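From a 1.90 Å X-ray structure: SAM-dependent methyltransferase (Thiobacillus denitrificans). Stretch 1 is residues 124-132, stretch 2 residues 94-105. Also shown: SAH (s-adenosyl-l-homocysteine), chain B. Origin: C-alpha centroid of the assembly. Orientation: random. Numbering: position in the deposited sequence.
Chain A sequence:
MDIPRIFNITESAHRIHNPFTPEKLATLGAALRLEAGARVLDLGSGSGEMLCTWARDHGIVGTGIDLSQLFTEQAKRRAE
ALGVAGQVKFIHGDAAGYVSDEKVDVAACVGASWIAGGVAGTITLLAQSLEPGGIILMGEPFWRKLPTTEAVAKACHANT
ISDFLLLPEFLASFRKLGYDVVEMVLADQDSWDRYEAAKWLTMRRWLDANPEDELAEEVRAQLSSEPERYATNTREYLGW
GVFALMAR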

# COMPACT_ATOMS: atom_id res chain seq x y z
N THR A 124 -36.05 6.08 23.60
CA THR A 124 -37.26 5.51 24.21
C THR A 124 -37.82 6.44 25.27
O THR A 124 -39.06 6.60 25.33
CB THR A 124 -36.98 4.13 24.80
OG1 THR A 124 -36.49 3.35 23.73
CG2 THR A 124 -38.19 3.49 25.39
N LEU A 125 -36.95 7.06 26.08
CA LEU A 125 -37.43 8.00 27.09
C LEU A 125 -38.12 9.24 26.47
O LEU A 125 -39.21 9.64 26.89
CB LEU A 125 -36.29 8.46 27.98
CG LEU A 125 -36.61 9.51 29.06
CD1 LEU A 125 -37.55 8.97 30.12
CD2 LEU A 125 -35.32 9.94 29.71
N LEU A 126 -37.45 9.86 25.51
CA LEU A 126 -37.93 11.09 24.85
C LEU A 126 -39.26 10.82 24.15
O LEU A 126 -40.17 11.66 24.16
CB LEU A 126 -36.85 11.61 23.85
CG LEU A 126 -35.56 12.15 24.49
CD1 LEU A 126 -34.55 12.47 23.41
CD2 LEU A 126 -35.85 13.42 25.29
N ALA A 127 -39.37 9.66 23.51
CA ALA A 127 -40.63 9.22 22.88
C ALA A 127 -41.85 9.27 23.79
O ALA A 127 -42.96 9.51 23.33
CB ALA A 127 -40.45 7.82 22.32
N GLN A 128 -41.65 9.07 25.10
CA GLN A 128 -42.75 9.14 26.04
C GLN A 128 -43.33 10.53 26.20
O GLN A 128 -44.47 10.67 26.67
CB GLN A 128 -42.33 8.62 27.40
CG GLN A 128 -41.97 7.15 27.32
CD GLN A 128 -41.70 6.59 28.68
OE1 GLN A 128 -40.61 6.20 29.00
NE2 GLN A 128 -42.68 6.61 29.51
N SER A 129 -42.54 11.56 25.87
CA SER A 129 -42.98 12.95 25.98
C SER A 129 -43.49 13.52 24.66
O SER A 129 -43.95 14.67 24.63
CB SER A 129 -41.85 13.83 26.50
OG SER A 129 -41.50 13.48 27.86
N LEU A 130 -43.44 12.73 23.59
CA LEU A 130 -43.57 13.26 22.25
C LEU A 130 -44.99 13.22 21.71
O LEU A 130 -45.67 12.23 21.79
CB LEU A 130 -42.66 12.50 21.28
CG LEU A 130 -42.38 13.19 19.96
CD1 LEU A 130 -41.47 14.41 20.10
CD2 LEU A 130 -41.80 12.15 18.99
N GLU A 131 -45.42 14.35 21.13
CA GLU A 131 -46.66 14.43 20.39
C GLU A 131 -46.55 13.50 19.12
O GLU A 131 -45.53 13.52 18.44
CB GLU A 131 -46.82 15.90 19.99
CG GLU A 131 -48.11 16.30 19.35
CD GLU A 131 -49.29 16.28 20.32
OE1 GLU A 131 -49.19 16.89 21.42
OE2 GLU A 131 -50.31 15.65 19.96
N PRO A 132 -47.60 12.71 18.80
CA PRO A 132 -47.59 11.98 17.49
C PRO A 132 -47.28 12.93 16.32
O PRO A 132 -47.88 14.01 16.23
CB PRO A 132 -49.04 11.43 17.34
CG PRO A 132 -49.83 12.08 18.44
CD PRO A 132 -48.86 12.48 19.54
N SAH B . -27.24 20.20 25.49
CA SAH B . -26.29 21.18 26.13
CB SAH B . -25.39 20.48 27.13
CG SAH B . -24.50 19.34 26.62
SD SAH B . -23.23 18.86 27.76
C SAH B . -25.45 21.94 25.12
O SAH B . -25.29 21.46 23.98
OXT SAH B . -24.91 23.02 25.40
C5' SAH B . -23.97 17.58 28.82
C4' SAH B . -24.92 18.21 29.84
O4' SAH B . -25.62 17.17 30.55
C3' SAH B . -24.24 19.09 30.90
O3' SAH B . -24.86 20.39 30.86
C2' SAH B . -24.50 18.39 32.24
O2' SAH B . -24.76 19.31 33.29
C1' SAH B . -25.75 17.62 31.92
N9 SAH B . -26.09 16.43 32.70
C8 SAH B . -25.25 15.40 33.04
N7 SAH B . -25.91 14.45 33.67
C5 SAH B . -27.23 14.90 33.73
C6 SAH B . -28.42 14.35 34.29
N6 SAH B . -28.40 13.15 34.91
N1 SAH B . -29.59 15.04 34.18
C2 SAH B . -29.57 16.24 33.56
N3 SAH B . -28.50 16.85 33.01
C4 SAH B . -27.35 16.12 33.13
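Stretch 2 (94-105) DAAGYVSDEKVD

A loop that must settle against the end of a helix often does so by bonding to the backbone and side chain where the chain turns from helix to strand, and the SAM-dependent methyltransferase from Thiobacillus denitrificans offers a compact example.

Ser129 is the hinge of the polar network. Its OG accepts a nearly straight hydrogen bond from Ser100 N at 2.8 Å, the N-H...O angle being 179°, and donates to water 1, with 2.6 Å between Ser129 OG and the water oxygen. That water in turn donates to Tyr98 O and Leu125 O, each 2.7 Å from its oxygen, so one molecule ties the loop carbonyl to the helix. The bridge follows: Val104 N donates to Ser129 O at 2.9 Å, and Glu131 N donates to Val104 O at 2.8 Å. Val104 thus uses both its backbone groups on the residues flanking Leu130, the signature of parallel pairing. Ser129 O also receives a CA-H...O contact from Lys103 CA at 3.2 Å.

Stretch 1 runs from a helix through a type I turn, Ala127 to Leu130, and reaches strand at Leu130. Stretch 2, earlier in the chain, lies beside it as a mostly extended, irregular segment, and the two chains meet in a single parallel bridge between Leu130 and Val104, whose CA atoms lie 5.0 Å apart.

Lys103 reaches back along stretch 1, its NZ donating to Gln128 O at 3.0 Å. The same NZ donates to water 2 at 3.0 Å from the water oxygen, a water that lies 3.1 Å from Ala127 O and 2.8 Å from Leu130 O, so the ammonium group sits among the carbonyls of the turn. Within stretch 2, Ser100 OG donates to Glu102 O at 2.6 Å, helping to hold the bend that precedes the bridge.

Packing extends outward from this core. Leu125, with chi1 t and chi2 p, points toward stretch 2; its CD1 lies 3.4 Å from Tyr98 O, 3.7 Å from Gly97 C and 4.0 Å from Val99 CG2. Gly97 has positive phi, which favours glycine, in a type II turn from Ala95 to Tyr98 closed by Tyr98 N to Ala95 O at 3.0 Å. Val99 CG1 rests 3.7 Å from Gln128 O. At the other end, Leu130 CD1 approaches Val104 O at 3.6 Å, while Glu131 OE1 lies 3.2 Å from Lys103 CB. At the start of the turn and just before it, Ala95 N donates to SAH N1 and Asp94 OD1 accepts from SAH N6, both at 2.9 Å, so the segment that packs on the helix also carries adenine contacts.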

# COMPACT_ATOMS: atom_id res chain seq x y z
N ASP A 94 -31.98 16.12 37.93
CA ASP A 94 -31.61 14.92 37.21
C ASP A 94 -32.70 14.61 36.20
O ASP A 94 -33.85 14.44 36.58
CB ASP A 94 -31.49 13.77 38.20
CG ASP A 94 -30.85 12.50 37.60
OD1 ASP A 94 -30.75 12.35 36.36
OD2 ASP A 94 -30.43 11.63 38.41
N ALA A 95 -32.35 14.52 34.92
CA ALA A 95 -33.33 14.26 33.87
C ALA A 95 -33.64 12.76 33.62
O ALA A 95 -34.50 12.42 32.76
CB ALA A 95 -32.88 14.92 32.59
N ALA A 96 -32.94 11.86 34.30
CA ALA A 96 -33.22 10.44 34.17
C ALA A 96 -34.69 10.15 34.45
O ALA A 96 -35.25 10.63 35.44
CB ALA A 96 -32.34 9.64 35.12
N GLY A 97 -35.32 9.36 33.58
CA GLY A 97 -36.75 9.04 33.69
C GLY A 97 -37.72 10.21 33.55
O GLY A 97 -38.90 10.05 33.84
N TYR A 98 -37.26 11.38 33.09
CA TYR A 98 -38.12 12.55 33.00
C TYR A 98 -39.10 12.36 31.82
O TYR A 98 -38.70 12.17 30.66
CB TYR A 98 -37.34 13.88 32.85
CG TYR A 98 -38.28 15.09 32.90
CD1 TYR A 98 -39.05 15.45 31.78
CD2 TYR A 98 -38.45 15.84 34.08
CE1 TYR A 98 -39.92 16.53 31.81
CE2 TYR A 98 -39.34 16.92 34.12
CZ TYR A 98 -40.06 17.25 32.98
OH TYR A 98 -40.94 18.29 33.00
N VAL A 99 -40.38 12.44 32.16
CA VAL A 99 -41.46 12.43 31.18
C VAL A 99 -42.37 13.65 31.38
O VAL A 99 -42.85 13.93 32.48
CB VAL A 99 -42.27 11.15 31.27
CG1 VAL A 99 -43.39 11.15 30.21
CG2 VAL A 99 -41.36 9.92 31.11
N SER A 100 -42.61 14.36 30.29
CA SER A 100 -43.43 15.56 30.28
C SER A 100 -44.92 15.20 30.41
O SER A 100 -45.39 14.19 29.85
CB SER A 100 -43.20 16.33 28.99
OG SER A 100 -43.83 17.60 29.07
N ASP A 101 -45.65 16.03 31.16
CA ASP A 101 -47.12 15.91 31.23
C ASP A 101 -47.80 16.36 29.96
O ASP A 101 -48.59 15.61 29.41
CB ASP A 101 -47.66 16.72 32.38
CG ASP A 101 -47.33 16.09 33.72
OD1 ASP A 101 -47.65 14.88 33.89
OD2 ASP A 101 -46.78 16.81 34.59
N GLU A 102 -47.53 17.57 29.51
CA GLU A 102 -48.02 18.00 28.20
C GLU A 102 -47.02 17.42 27.15
O GLU A 102 -45.81 17.42 27.37
CB GLU A 102 -48.15 19.54 28.13
N LYS A 103 -47.53 16.89 26.05
CA LYS A 103 -46.68 16.38 24.96
C LYS A 103 -45.93 17.53 24.31
O LYS A 103 -46.38 18.68 24.39
CB LYS A 103 -47.49 15.69 23.88
CG LYS A 103 -48.18 14.39 24.26
CD LYS A 103 -47.36 13.47 25.14
CE LYS A 103 -48.04 12.12 25.16
NZ LYS A 103 -47.35 11.16 26.08
N VAL A 104 -44.81 17.22 23.65
CA VAL A 104 -44.03 18.21 22.97
C VAL A 104 -43.87 17.87 21.49
O VAL A 104 -44.02 16.72 21.07
CB VAL A 104 -42.66 18.44 23.68
CG1 VAL A 104 -42.88 18.89 25.13
CG2 VAL A 104 -41.80 17.18 23.65
N ASP A 105 -43.57 18.90 20.71
CA ASP A 105 -43.36 18.77 19.28
C ASP A 105 -41.93 18.34 18.96
O ASP A 105 -41.68 17.75 17.91
CB ASP A 105 -43.70 20.11 18.63
CG ASP A 105 -45.14 20.54 18.99
OD1 ASP A 105 -46.04 19.74 18.72
OD2 ASP A 105 -45.34 21.54 19.70
O HOH W 1 -39.30 12.14 27.99
O HOH W 2 -45.97 10.17 23.60